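Local coordinates for protein carbohydrate kinase, FGGY (Novosphingobium aromaticivorans, PDB 3H6E) that probably phosphorylates a carbohydrate, being a sugar kinase of the FGGY type with an actin-like ATPase fold, at residues Leu13-Ser18 with Pro93-Gln98; Ile38-Glu41 with Arg46-Asp49. All blocks are in the same frame, centred on the assembly; numbering follows the deposited sequence.

Both contacts lie in the N-terminal half of the chain, with centres about 8 Å apart. Contact 1 is partly buried. It ties the turn between strands 9-13 and 17-23 to the loop that precedes helix 102-109. Contact 2 lies at the surface and joins the two strands of a small hairpin, 40-41 and 46-47. Charge and an aromatic face carry contact 1, whereas backbone hydrogen bonds and aliphatic packing carry contact 2. The two share a seam. The loop 93-98 runs beside 46-49, where D95 N and R46 O lie 2.8 Å apart, as do P93 O and L48 N; both pairs are probable hydrogen bonds.

Contact 1. Residues Leu13-Ser18 with Pro93-Gln98; sequences LGKTLS and PLDYEQ
K15 lays its side chain across one face of the Y96 ring. K15 CE sits 3.9 Å from the Y96 ring centroid, a CH-pi contact offset toward the rim. Nearer the backbone, K15 CG packs 3.4 Å from Y96 OH. K15 NZ is also over the face, 4.5 Å from the Y96 ring centroid, which makes a cation-pi contact. K15 is bent at chi2 (42°) and again at chi4, and these bends keep the chain over the ring face and turn NZ to D95. K15 NZ forms a salt bridge with D95 OD1 at 2.9 Å, approaching on the syn side but 34° out of the carboxylate plane. Its bond to D95 OD2 is weak. D95 OD1 also accepts from E97 N at 2.7 Å through its anti lone pair. This is an Asx turn, which overlaps the type I turn D95-Q98. The contact joins the hairpin turn after strand 9-13, in the actin-like fold of this family, to the loop before helix 102-109. K15 also touches L48 and H77. The ammonium end is thus held by one firm salt bridge to D95, with a long one to E97 and the Y96 face on one side.

Contact 2. Residues Ile38-Glu41 with Arg46-Asp49; sequences IPLE and RRLD
Segments 38-41 and 46-49 meet as a short beta hairpin, with strands 40-41 and 46-47 weakly bonded. L40 and R47 are an antiparallel hydrogen-bonded pair with CA atoms 4.8 Å apart. L40 N donates to R47 O at 3.0 Å. The return bond, R47 N to L40 O, is short at 2.8 Å but bent, with an N-H...O angle of 127°, and is weak. The two segments run 124° apart in direction, well short of antiparallel. L40 and R47 project from the same face of the small sheet. L40 CD2 lies 3.8 Å from R47 CB, so the leucine packs on the aliphatic root of the arginine. The guanidinium points elsewhere, where R47 NE bonds to P92 O. On the other face, E41 OE1 comes within 3.6 Å of R46 CG. The charged ends of E41 and R46 do not meet, so this contact is made by the aliphatic part of the arginine. The backbone N of R46 bonds to Q98 OE1, which joins the hairpin to the loop 93-98. P39 CA packs against R47 O. At the other end of 46-49, D49 is the N-cap of helix 50-63, and its OD1 accepts from D52 N. With CG anti to the backbone N (chi1 -162°), the D49 carboxylate stands beside L40, and L40 CD1 touches D49 OD1 at 3.6 Å.

Contact 1. Residues Leu13-Ser18 with Pro93-Gln98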
loop_
_atom_site.group_PDB
_atom_site.type_symbol
_atom_site.label_atom_id
_atom_site.label_comp_id
_atom_site.label_asym_id
_atom_site.label_seq_id
_atom_site.Cartn_x
_atom_site.Cartn_y
_atom_site.Cartn_z
ATOM N N LEU A 13 -6.159 11.556 -0.346
ATOM C CA LEU A 13 -5.132 12.354 0.298
ATOM C C LEU A 13 -3.945 11.486 0.709
ATOM O O LEU A 13 -3.741 11.188 1.886
ATOM C CB LEU A 13 -5.748 13.088 1.485
ATOM C CG LEU A 13 -7.016 13.799 0.993
ATOM C CD1 LEU A 13 -8.044 13.984 2.089
ATOM C CD2 LEU A 13 -6.679 15.124 0.324
ATOM N N GLY A 14 -3.166 11.080 -0.289
ATOM C CA GLY A 14 -2.014 10.230 -0.067
ATOM C C GLY A 14 -0.857 10.976 0.565
ATOM O O GLY A 14 -1.003 12.115 1.011
ATOM N N LYS A 15 0.304 10.333 0.590
ATOM C CA LYS A 15 1.456 10.897 1.278
ATOM C C LYS A 15 2.183 11.954 0.451
ATOM O O LYS A 15 2.593 12.985 0.983
ATOM C CB LYS A 15 2.422 9.794 1.717
ATOM C CG LYS A 15 3.445 10.256 2.742
ATOM C CD LYS A 15 2.801 11.150 3.795
ATOM C CE LYS A 15 3.720 11.359 4.992
ATOM N NZ LYS A 15 5.074 11.834 4.589
ATOM N N THR A 16 2.339 11.702 -0.844
ATOM C CA THR A 16 3.042 12.642 -1.711
ATOM C C THR A 16 2.088 13.411 -2.630
ATOM O O THR A 16 2.379 14.537 -3.038
ATOM C CB THR A 16 4.139 11.946 -2.551
ATOM O OG1 THR A 16 3.538 11.140 -3.571
ATOM C CG2 THR A 16 5.010 11.067 -1.664
ATOM N N LEU A 17 0.951 12.804 -2.953
ATOM C CA LEU A 17 -0.027 13.452 -3.824
ATOM C C LEU A 17 -1.439 13.367 -3.265
ATOM O O LEU A 17 -1.886 12.303 -2.839
ATOM C CB LEU A 17 0.010 12.848 -5.231
ATOM C CG LEU A 17 1.231 13.173 -6.094
ATOM C CD1 LEU A 17 1.125 12.495 -7.453
ATOM C CD2 LEU A 17 1.393 14.677 -6.255
ATOM N N SER A 18 -2.133 14.500 -3.267
ATOM C CA SER A 18 -3.548 14.535 -2.923
ATOM C C SER A 18 -4.384 14.769 -4.180
ATOM O O SER A 18 -4.176 15.739 -4.907
ATOM C CB SER A 18 -3.832 15.608 -1.867
ATOM O OG SER A 18 -3.268 16.854 -2.230
ATOM N N PRO A 93 -1.932 16.210 12.387
ATOM C CA PRO A 93 -1.303 14.915 12.657
ATOM C C PRO A 93 0.174 14.935 12.300
ATOM O O PRO A 93 0.602 15.728 11.462
ATOM C CB PRO A 93 -2.053 13.959 11.728
ATOM C CG PRO A 93 -3.360 14.623 11.473
ATOM C CD PRO A 93 -3.049 16.090 11.434
ATOM N N LEU A 94 0.943 14.069 12.945
ATOM C CA LEU A 94 2.369 13.973 12.686
ATOM C C LEU A 94 2.624 13.383 11.306
ATOM O O LEU A 94 1.882 12.516 10.848
ATOM C CB LEU A 94 3.043 13.097 13.745
ATOM C CG LEU A 94 3.212 13.644 15.163
ATOM C CD1 LEU A 94 1.928 14.276 15.674
ATOM C CD2 LEU A 94 3.681 12.539 16.106
ATOM N N ASP A 95 3.667 13.872 10.645
ATOM C CA ASP A 95 4.172 13.253 9.428
ATOM C C ASP A 95 4.843 11.956 9.859
ATOM O O ASP A 95 5.689 11.973 10.749
ATOM C CB ASP A 95 5.189 14.183 8.761
ATOM C CG ASP A 95 5.621 13.702 7.387
ATOM O OD1 ASP A 95 6.069 12.542 7.264
ATOM O OD2 ASP A 95 5.524 14.497 6.427
ATOM N N TYR A 96 4.468 10.831 9.261
ATOM C CA TYR A 96 5.032 9.561 9.713
ATOM C C TYR A 96 6.534 9.472 9.453
ATOM O O TYR A 96 7.221 8.625 10.018
ATOM C CB TYR A 96 4.268 8.338 9.174
ATOM C CG TYR A 96 4.378 8.057 7.685
ATOM C CD1 TYR A 96 5.603 7.775 7.092
ATOM C CD2 TYR A 96 3.240 8.013 6.885
ATOM C CE1 TYR A 96 5.696 7.498 5.735
ATOM C CE2 TYR A 96 3.322 7.735 5.533
ATOM C CZ TYR A 96 4.552 7.477 4.962
ATOM O OH TYR A 96 4.632 7.199 3.613
ATOM N N GLU A 97 7.040 10.369 8.614
ATOM C CA GLU A 97 8.474 10.433 8.358
ATOM C C GLU A 97 9.196 11.268 9.411
ATOM O O GLU A 97 10.427 11.302 9.445
ATOM C CB GLU A 97 8.768 10.969 6.954
ATOM C CG GLU A 97 8.248 10.082 5.837
ATOM C CD GLU A 97 9.085 10.181 4.575
ATOM O OE1 GLU A 97 8.519 10.498 3.507
ATOM O OE2 GLU A 97 10.310 9.936 4.652
ATOM N N GLN A 98 8.432 11.938 10.271
ATOM C CA GLN A 98 9.024 12.694 11.371
ATOM C C GLN A 98 9.753 11.768 12.331
ATOM O O GLN A 98 9.205 10.759 12.777
ATOM C CB GLN A 98 7.974 13.505 12.133
ATOM C CG GLN A 98 8.452 13.997 13.505
ATOM C CD GLN A 98 9.661 14.922 13.421
ATOM O OE1 GLN A 98 9.793 15.710 12.485
ATOM N NE2 GLN A 98 10.545 14.830 14.408
#

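Contact 2. Residues Ile38-Glu41 with Arg46-Asp49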
loop_
_atom_site.group_PDB
_atom_site.type_symbol
_atom_site.label_atom_id
_atom_site.label_comp_id
_atom_site.label_asym_id
_atom_site.label_seq_id
_atom_site.Cartn_x
_atom_site.Cartn_y
_atom_site.Cartn_z
ATOM N N ILE A 38 2.696 19.248 0.810
ATOM C CA ILE A 38 3.847 19.850 1.483
ATOM C C ILE A 38 3.733 19.694 2.999
ATOM O O ILE A 38 2.647 19.838 3.565
ATOM C CB ILE A 38 4.013 21.344 1.117
ATOM C CG1 ILE A 38 3.361 22.245 2.169
ATOM C CG2 ILE A 38 3.456 21.618 -0.274
ATOM C CD1 ILE A 38 3.436 23.722 1.840
ATOM N N PRO A 39 4.858 19.379 3.659
ATOM C CA PRO A 39 4.880 19.193 5.114
ATOM C C PRO A 39 4.603 20.495 5.854
ATOM O O PRO A 39 4.749 21.576 5.285
ATOM C CB PRO A 39 6.314 18.724 5.389
ATOM C CG PRO A 39 6.818 18.212 4.079
ATOM C CD PRO A 39 6.163 19.077 3.047
ATOM N N LEU A 40 4.204 20.381 7.115
ATOM C CA LEU A 40 3.912 21.536 7.952
ATOM C C LEU A 40 4.829 21.536 9.168
ATOM O O LEU A 40 4.833 20.586 9.952
ATOM C CB LEU A 40 2.454 21.494 8.414
ATOM C CG LEU A 40 1.974 22.647 9.297
ATOM C CD1 LEU A 40 1.103 23.600 8.494
ATOM C CD2 LEU A 40 1.206 22.111 10.491
ATOM N N GLU A 41 5.606 22.601 9.327
ATOM C CA GLU A 41 6.492 22.723 10.478
ATOM C C GLU A 41 5.729 23.278 11.681
ATOM O O GLU A 41 4.843 24.119 11.531
ATOM C CB GLU A 41 7.693 23.604 10.138
ATOM C CG GLU A 41 8.958 23.221 10.880
ATOM C CD GLU A 41 9.358 21.773 10.644
ATOM O OE1 GLU A 41 8.740 21.107 9.784
ATOM O OE2 GLU A 41 10.295 21.301 11.321
ATOM N N ARG A 46 7.518 17.694 11.878
ATOM C CA ARG A 46 6.825 17.648 10.593
ATOM C C ARG A 46 5.405 17.107 10.741
ATOM O O ARG A 46 5.175 16.114 11.431
ATOM C CB ARG A 46 7.624 16.826 9.579
ATOM C CG ARG A 46 8.660 17.641 8.819
ATOM C CD ARG A 46 10.000 16.924 8.738
ATOM N NE ARG A 46 9.971 15.760 7.859
ATOM C CZ ARG A 46 10.909 14.817 7.846
ATOM N NH1 ARG A 46 11.947 14.897 8.669
ATOM N NH2 ARG A 46 10.811 13.791 7.012
ATOM N N ARG A 47 4.459 17.773 10.088
ATOM C CA ARG A 47 3.047 17.443 10.233
ATOM C C ARG A 47 2.360 17.301 8.885
ATOM O O ARG A 47 2.764 17.924 7.902
ATOM C CB ARG A 47 2.333 18.531 11.043
ATOM C CG ARG A 47 3.105 19.008 12.263
ATOM C CD ARG A 47 3.047 17.993 13.382
ATOM N NE ARG A 47 1.921 18.235 14.279
ATOM C CZ ARG A 47 2.048 18.567 15.560
ATOM N NH1 ARG A 47 3.252 18.683 16.101
ATOM N NH2 ARG A 47 0.974 18.769 16.308
ATOM N N LEU A 48 1.324 16.469 8.842
ATOM C CA LEU A 48 0.391 16.477 7.725
ATOM C C LEU A 48 -0.370 17.794 7.788
ATOM O O LEU A 48 -0.843 18.192 8.853
ATOM C CB LEU A 48 -0.581 15.302 7.826
ATOM C CG LEU A 48 -0.193 13.987 7.144
ATOM C CD1 LEU A 48 1.316 13.829 7.051
ATOM C CD2 LEU A 48 -0.826 12.809 7.873
ATOM N N ASP A 49 -0.474 18.483 6.658
ATOM C CA ASP A 49 -1.109 19.794 6.644
ATOM C C ASP A 49 -2.620 19.673 6.521
ATOM O O ASP A 49 -3.183 19.893 5.451
ATOM C CB ASP A 49 -0.552 20.653 5.510
ATOM C CG ASP A 49 -0.840 22.129 5.704
ATOM O OD1 ASP A 49 -1.697 22.462 6.553
ATOM O OD2 ASP A 49 -0.206 22.953 5.009
#